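Local coordinates for protein 3-oxo-glucose-6-phosphate:glutamate aminotransferase (Bacillus subtilis subsp. subtilis, PDB 4K2M) that catalyses the reversible pyridoxal phosphate-dependent transamination that converts 3-dehydro-glucose 6-phosphate into kanosamine 6-phosphate, with glutamate as the amino donor, at residues 76-80 and 81-85; 133-137 and 138-142; 298-301 and 302-306. All coordinates share one frame; numbering follows the deposited sequence.

Contact 1 of 3, residues 76-80 and 81-85; sequences RLITN and DEVED
T79 and E82 close a capping box at the start of helix 80-93, with T79 as the N-cap. Each residue reaches with its side chain for the other's backbone N-H. In one direction E82 N donates to T79 OG1 at 3.2 Å, with an N-H...O angle of 157°. In the other, T79 N donates to E82 OE1 at 2.9 Å and is nearly straight, while the N-H comes in from above the carboxylate plane, not within it. The threonine torsion makes this possible: with chi1 at 65°, OG1 sits between the backbone N and the carbonyl carbon, which turns it toward the first turn of the helix. T79 OG1 also lies 3.1 Å from E82 OE1.

Directly behind the box the helix begins its ordinary ladder, V83 N donating to T79 O at 3.1 Å and E84 N to N80 O at 3.0 Å. The residues flanking the box add an apolar contact. I78, just before the cap, and V83, four residues after it, cross at about a right angle, I78 CD1 lying 3.8 Å from V83 CG2, as in a hydrophobic staple. The chain of I78 also passes E82, its CG1 lying 3.8 Å from E82 CB.

Further out, L94 of the second subunit packs on both I78 and V83, so the staple is part of the dimer contact. On the preceding loop, the side chain of L77 comes within about 4 Å of that of Y248, a substrate-binding residue. The glutamate carboxylate divides its two oxygens: R308 NE, from helix 299-308, forms a salt bridge with E82 OE2, while E82 OE1 receives T79 N.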
# COMPACT_ATOMS: atom_id res chain seq x y z
N ARG A 76 -17.63 8.46 11.70
CA ARG A 76 -18.75 9.04 10.99
C ARG A 76 -18.46 9.31 9.52
O ARG A 76 -19.34 9.73 8.77
CB ARG A 76 -19.24 10.29 11.71
CG ARG A 76 -19.90 9.95 13.05
CD ARG A 76 -20.22 11.20 13.85
NE ARG A 76 -21.13 12.12 13.16
CZ ARG A 76 -21.35 13.37 13.55
NH1 ARG A 76 -20.72 13.83 14.64
NH2 ARG A 76 -22.16 14.15 12.86
N LEU A 77 -17.23 9.05 9.09
CA LEU A 77 -16.89 9.21 7.68
C LEU A 77 -17.36 8.02 6.85
O LEU A 77 -17.29 8.04 5.62
CB LEU A 77 -15.39 9.43 7.49
CG LEU A 77 -14.87 10.77 7.99
CD1 LEU A 77 -13.37 10.88 7.78
CD2 LEU A 77 -15.60 11.90 7.27
N ILE A 78 -17.83 6.97 7.52
CA ILE A 78 -18.36 5.83 6.79
C ILE A 78 -19.74 5.53 7.36
O ILE A 78 -19.88 5.41 8.57
CB ILE A 78 -17.40 4.62 6.83
CG1 ILE A 78 -17.92 3.48 5.94
CG2 ILE A 78 -17.17 4.12 8.26
CD1 ILE A 78 -17.04 2.22 5.97
N THR A 79 -20.76 5.47 6.51
CA THR A 79 -22.14 5.32 6.98
C THR A 79 -22.51 3.86 7.17
O THR A 79 -21.81 2.97 6.68
CB THR A 79 -23.15 5.96 6.01
OG1 THR A 79 -23.12 5.25 4.76
CG2 THR A 79 -22.78 7.42 5.77
N ASN A 80 -23.62 3.60 7.87
CA ASN A 80 -24.05 2.22 8.04
C ASN A 80 -24.35 1.57 6.69
O ASN A 80 -24.08 0.39 6.49
CB ASN A 80 -25.28 2.14 8.97
CG ASN A 80 -24.95 2.44 10.42
OD1 ASN A 80 -23.80 2.35 10.84
ND2 ASN A 80 -25.97 2.80 11.20
N ASP A 81 -24.93 2.34 5.77
CA ASP A 81 -25.24 1.79 4.45
C ASP A 81 -23.97 1.38 3.68
O ASP A 81 -23.94 0.36 2.99
CB ASP A 81 -26.09 2.76 3.63
CG ASP A 81 -27.56 2.77 4.06
OD1 ASP A 81 -27.95 1.93 4.90
OD2 ASP A 81 -28.32 3.62 3.54
N GLU A 82 -22.92 2.17 3.83
CA GLU A 82 -21.65 1.82 3.18
C GLU A 82 -21.11 0.53 3.77
O GLU A 82 -20.65 -0.36 3.03
CB GLU A 82 -20.63 2.95 3.32
CG GLU A 82 -20.92 4.16 2.46
CD GLU A 82 -19.99 5.31 2.77
OE1 GLU A 82 -20.31 6.10 3.69
OE2 GLU A 82 -18.96 5.43 2.08
N VAL A 83 -21.17 0.41 5.09
CA VAL A 83 -20.65 -0.77 5.77
C VAL A 83 -21.38 -2.01 5.27
O VAL A 83 -20.76 -3.04 4.99
CB VAL A 83 -20.74 -0.66 7.31
CG1 VAL A 83 -20.41 -2.00 7.97
CG2 VAL A 83 -19.79 0.41 7.81
N GLU A 84 -22.70 -1.89 5.12
CA GLU A 84 -23.49 -3.00 4.60
C GLU A 84 -23.09 -3.37 3.17
O GLU A 84 -22.89 -4.55 2.87
CB GLU A 84 -24.99 -2.67 4.69
CG GLU A 84 -25.90 -3.75 4.14
CD GLU A 84 -27.36 -3.52 4.50
OE1 GLU A 84 -27.65 -2.51 5.18
OE2 GLU A 84 -28.21 -4.35 4.12
N ASP A 85 -22.95 -2.37 2.30
CA ASP A 85 -22.52 -2.59 0.92
C ASP A 85 -21.15 -3.26 0.87
O ASP A 85 -20.91 -4.14 0.04
CB ASP A 85 -22.43 -1.27 0.14
CG ASP A 85 -23.80 -0.68 -0.17
OD1 ASP A 85 -24.81 -1.41 -0.04
OD2 ASP A 85 -23.85 0.50 -0.56

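Contact 2 of 3, residues 133-137 and 138-142; sequences IGLLA and LGLNP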
# COMPACT_ATOMS: atom_id res chain seq x y z
N ILE A 133 5.34 8.05 -8.75
CA ILE A 133 5.35 7.35 -10.02
C ILE A 133 5.15 8.30 -11.20
O ILE A 133 5.84 8.20 -12.23
CB ILE A 133 4.30 6.23 -10.02
CG1 ILE A 133 4.77 5.11 -9.08
CG2 ILE A 133 4.11 5.66 -11.40
CD1 ILE A 133 3.62 4.19 -8.64
N GLY A 134 4.22 9.24 -11.06
CA GLY A 134 3.96 10.18 -12.14
C GLY A 134 5.20 10.99 -12.50
O GLY A 134 5.51 11.19 -13.67
N LEU A 135 5.90 11.47 -11.48
CA LEU A 135 7.15 12.22 -11.72
C LEU A 135 8.16 11.37 -12.47
O LEU A 135 8.77 11.81 -13.46
CB LEU A 135 7.74 12.71 -10.39
CG LEU A 135 7.01 13.89 -9.73
CD1 LEU A 135 7.46 14.08 -8.28
CD2 LEU A 135 7.26 15.15 -10.53
N LEU A 136 8.37 10.15 -12.01
CA LEU A 136 9.32 9.27 -12.66
C LEU A 136 8.89 8.92 -14.09
O LEU A 136 9.73 8.90 -15.01
CB LEU A 136 9.54 8.00 -11.83
CG LEU A 136 10.21 8.24 -10.48
CD1 LEU A 136 10.12 7.00 -9.59
CD2 LEU A 136 11.69 8.63 -10.64
N ALA A 137 7.61 8.63 -14.28
CA ALA A 137 7.09 8.30 -15.61
C ALA A 137 7.26 9.46 -16.57
O ALA A 137 7.49 9.25 -17.76
CB ALA A 137 5.61 7.85 -15.54
N LEU A 138 7.15 10.68 -16.05
CA LEU A 138 7.34 11.89 -16.85
C LEU A 138 8.82 12.17 -17.14
O LEU A 138 9.15 13.13 -17.82
CB LEU A 138 6.73 13.09 -16.13
CG LEU A 138 5.23 13.30 -16.25
CD1 LEU A 138 4.74 14.33 -15.21
CD2 LEU A 138 4.88 13.78 -17.65
N GLY A 139 9.70 11.33 -16.60
CA GLY A 139 11.12 11.43 -16.92
C GLY A 139 11.96 12.17 -15.91
O GLY A 139 13.06 12.62 -16.25
N LEU A 140 11.47 12.31 -14.68
CA LEU A 140 12.26 13.00 -13.66
C LEU A 140 13.59 12.31 -13.42
O LEU A 140 13.63 11.11 -13.15
CB LEU A 140 11.52 13.12 -12.31
CG LEU A 140 12.32 13.93 -11.27
CD1 LEU A 140 11.43 14.86 -10.47
CD2 LEU A 140 13.13 13.03 -10.32
N ASN A 141 14.67 13.08 -13.49
CA ASN A 141 16.01 12.61 -13.15
C ASN A 141 16.49 13.29 -11.88
O ASN A 141 16.05 14.40 -11.58
CB ASN A 141 16.97 12.93 -14.29
CG ASN A 141 16.60 12.22 -15.57
OD1 ASN A 141 16.33 11.01 -15.57
ND2 ASN A 141 16.56 12.96 -16.67
N PRO A 142 17.40 12.64 -11.12
CA PRO A 142 17.84 13.26 -9.86
C PRO A 142 18.39 14.66 -10.11
O PRO A 142 19.12 14.88 -11.08
CB PRO A 142 18.96 12.32 -9.40
CG PRO A 142 18.58 11.00 -9.97
CD PRO A 142 18.00 11.31 -11.32
O HOH W 1 12.44 8.94 -14.66
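G134 O takes the last regular helical bond of helix 127-137, from L138 N at 2.9 Å, and the L138 side chain folds back over the same oxygen, with CG 3.3 Å away. Next comes L135: L135 O accepts L140 N at 3.0 Å, and further along the side chain CD2 lies beside L140 CD1, the two leucines pointing the same way. L140 reaches there with CG anti to its own nitrogen (chi1 -176°). L136 O then receives G139 N at 2.9 Å, from well above the carbonyl plane. These two bonds, the shorter loop within the longer, with positive phi at G139, make a Schellman motif that ends the helix, and the L135-L140 pair is the apolar contact that often goes with it. A water lies 2.7 Å from L136 O and 2.9 Å from L140 O, placed to link the last turn and the departing loop. The methyl of A137 packs on C271 of helix 265-275.

The exit from the helix is thus fixed twice: backbone N-H groups take up the carbonyls of G134, L135 and L136, while L135 and L140 pair beside it and, together with L138, pack on F194 of the central sheet.

Contact 3 of 3, residues 298-301 and 302-306; sequences DNLQ and AAIGL
Q301 and I304 lie side by side in the first turns of helix 299-308, and the packing is closest around their backbones. G305 N donates to Q301 O at 2.7 Å, the shortest bond of the turn, while I304 CB rests 3.5 Å from that same oxygen. The glutamine chain bends at chi2 (-57°), which brings OE1 within 3.7 Å of I304 CD1; the amide is held there by C254, whose N-H bonds to OE1. L300 meets I304 more loosely, CD2 to CD1 at 4.1 Å, the chains slanting across each other.

Toward its start the segment is less enclosed. D298, the N-cap residue, is partly exposed and makes no capping bond; its backbone O accepts A302 N, whereas its OD1 forms a salt bridge with K256 of the second subunit, and the side chain lies near substrate-binding T100. N299 is buried, its ND2 bonded to K98 O.

L300 and Q301 also meet Q301 and L300 of the second subunit, respectively. Within the chain, L300 and I304 pack on L90 of helix 80-93, A302 on F108 and A303 on Y104 of helix 103-116.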
# COMPACT_ATOMS: atom_id res chain seq x y z
N ASP A 298 -4.71 -2.42 -4.44
CA ASP A 298 -5.17 -3.78 -4.22
C ASP A 298 -6.56 -4.01 -4.80
O ASP A 298 -7.43 -3.13 -4.69
CB ASP A 298 -5.21 -4.08 -2.72
CG ASP A 298 -3.82 -4.26 -2.12
OD1 ASP A 298 -2.90 -4.59 -2.89
OD2 ASP A 298 -3.67 -4.06 -0.90
N ASN A 299 -6.77 -5.18 -5.38
CA ASN A 299 -8.08 -5.60 -5.89
C ASN A 299 -9.16 -5.49 -4.83
O ASN A 299 -10.30 -5.08 -5.11
CB ASN A 299 -7.98 -7.05 -6.41
CG ASN A 299 -9.25 -7.52 -7.11
OD1 ASN A 299 -9.65 -6.96 -8.13
ND2 ASN A 299 -9.86 -8.58 -6.58
N LEU A 300 -8.83 -5.87 -3.60
CA LEU A 300 -9.82 -5.80 -2.52
C LEU A 300 -10.28 -4.36 -2.33
O LEU A 300 -11.48 -4.09 -2.21
CB LEU A 300 -9.25 -6.36 -1.21
CG LEU A 300 -10.27 -6.39 -0.05
CD1 LEU A 300 -10.55 -7.81 0.38
CD2 LEU A 300 -9.77 -5.58 1.15
N GLN A 301 -9.34 -3.41 -2.37
CA GLN A 301 -9.71 -2.01 -2.19
C GLN A 301 -10.47 -1.46 -3.39
O GLN A 301 -11.33 -0.59 -3.23
CB GLN A 301 -8.47 -1.13 -1.93
CG GLN A 301 -7.77 -1.39 -0.60
CD GLN A 301 -8.69 -1.23 0.63
OE1 GLN A 301 -9.68 -0.51 0.60
NE2 GLN A 301 -8.34 -1.93 1.71
N ALA A 302 -10.15 -1.94 -4.58
CA ALA A 302 -10.91 -1.52 -5.77
C ALA A 302 -12.36 -2.00 -5.68
O ALA A 302 -13.28 -1.28 -6.07
CB ALA A 302 -10.23 -2.02 -7.06
N ALA A 303 -12.57 -3.20 -5.14
CA ALA A 303 -13.94 -3.68 -4.96
C ALA A 303 -14.67 -2.78 -3.96
O ALA A 303 -15.85 -2.46 -4.15
CB ALA A 303 -13.95 -5.14 -4.47
N ILE A 304 -13.98 -2.40 -2.90
CA ILE A 304 -14.58 -1.52 -1.89
C ILE A 304 -14.85 -0.14 -2.51
O ILE A 304 -15.88 0.48 -2.26
CB ILE A 304 -13.65 -1.38 -0.67
CG1 ILE A 304 -13.70 -2.65 0.17
CG2 ILE A 304 -14.06 -0.18 0.20
CD1 ILE A 304 -12.67 -2.66 1.30
N GLY A 305 -13.91 0.32 -3.33
CA GLY A 305 -14.03 1.61 -3.99
C GLY A 305 -15.24 1.68 -4.90
O GLY A 305 -15.91 2.72 -4.99
N LEU A 306 -15.54 0.56 -5.55
CA LEU A 306 -16.68 0.53 -6.46
C LEU A 306 -17.98 0.64 -5.67
O LEU A 306 -19.00 1.05 -6.22
CB LEU A 306 -16.65 -0.74 -7.31
CG LEU A 306 -15.56 -0.69 -8.38
CD1 LEU A 306 -15.26 -2.06 -8.96
CD2 LEU A 306 -15.97 0.28 -9.50

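In the fold
The three contacts treat a helix at different points: contact 1 starts one, contact 2 ends one, and contact 3 is the opening of another. Contacts 1 and 2 are partly buried, contact 3 buried. Contacts 1 and 3 are neighbours, their centres about 15 Å apart, and are joined through helices 80-93 and 299-308; both touch the second subunit. Contact 2 stands apart, about 37 Å between centres from contact 1, against the central sheet and away from the other chain. The chemistry follows: contact 1 relies on side-chain capping and a charge; contact 2 on backbone bonds, leucines and water; contact 3 on close apolar packing, with D298, N299 and Q301 sending their polar ends to loops and the partner chain.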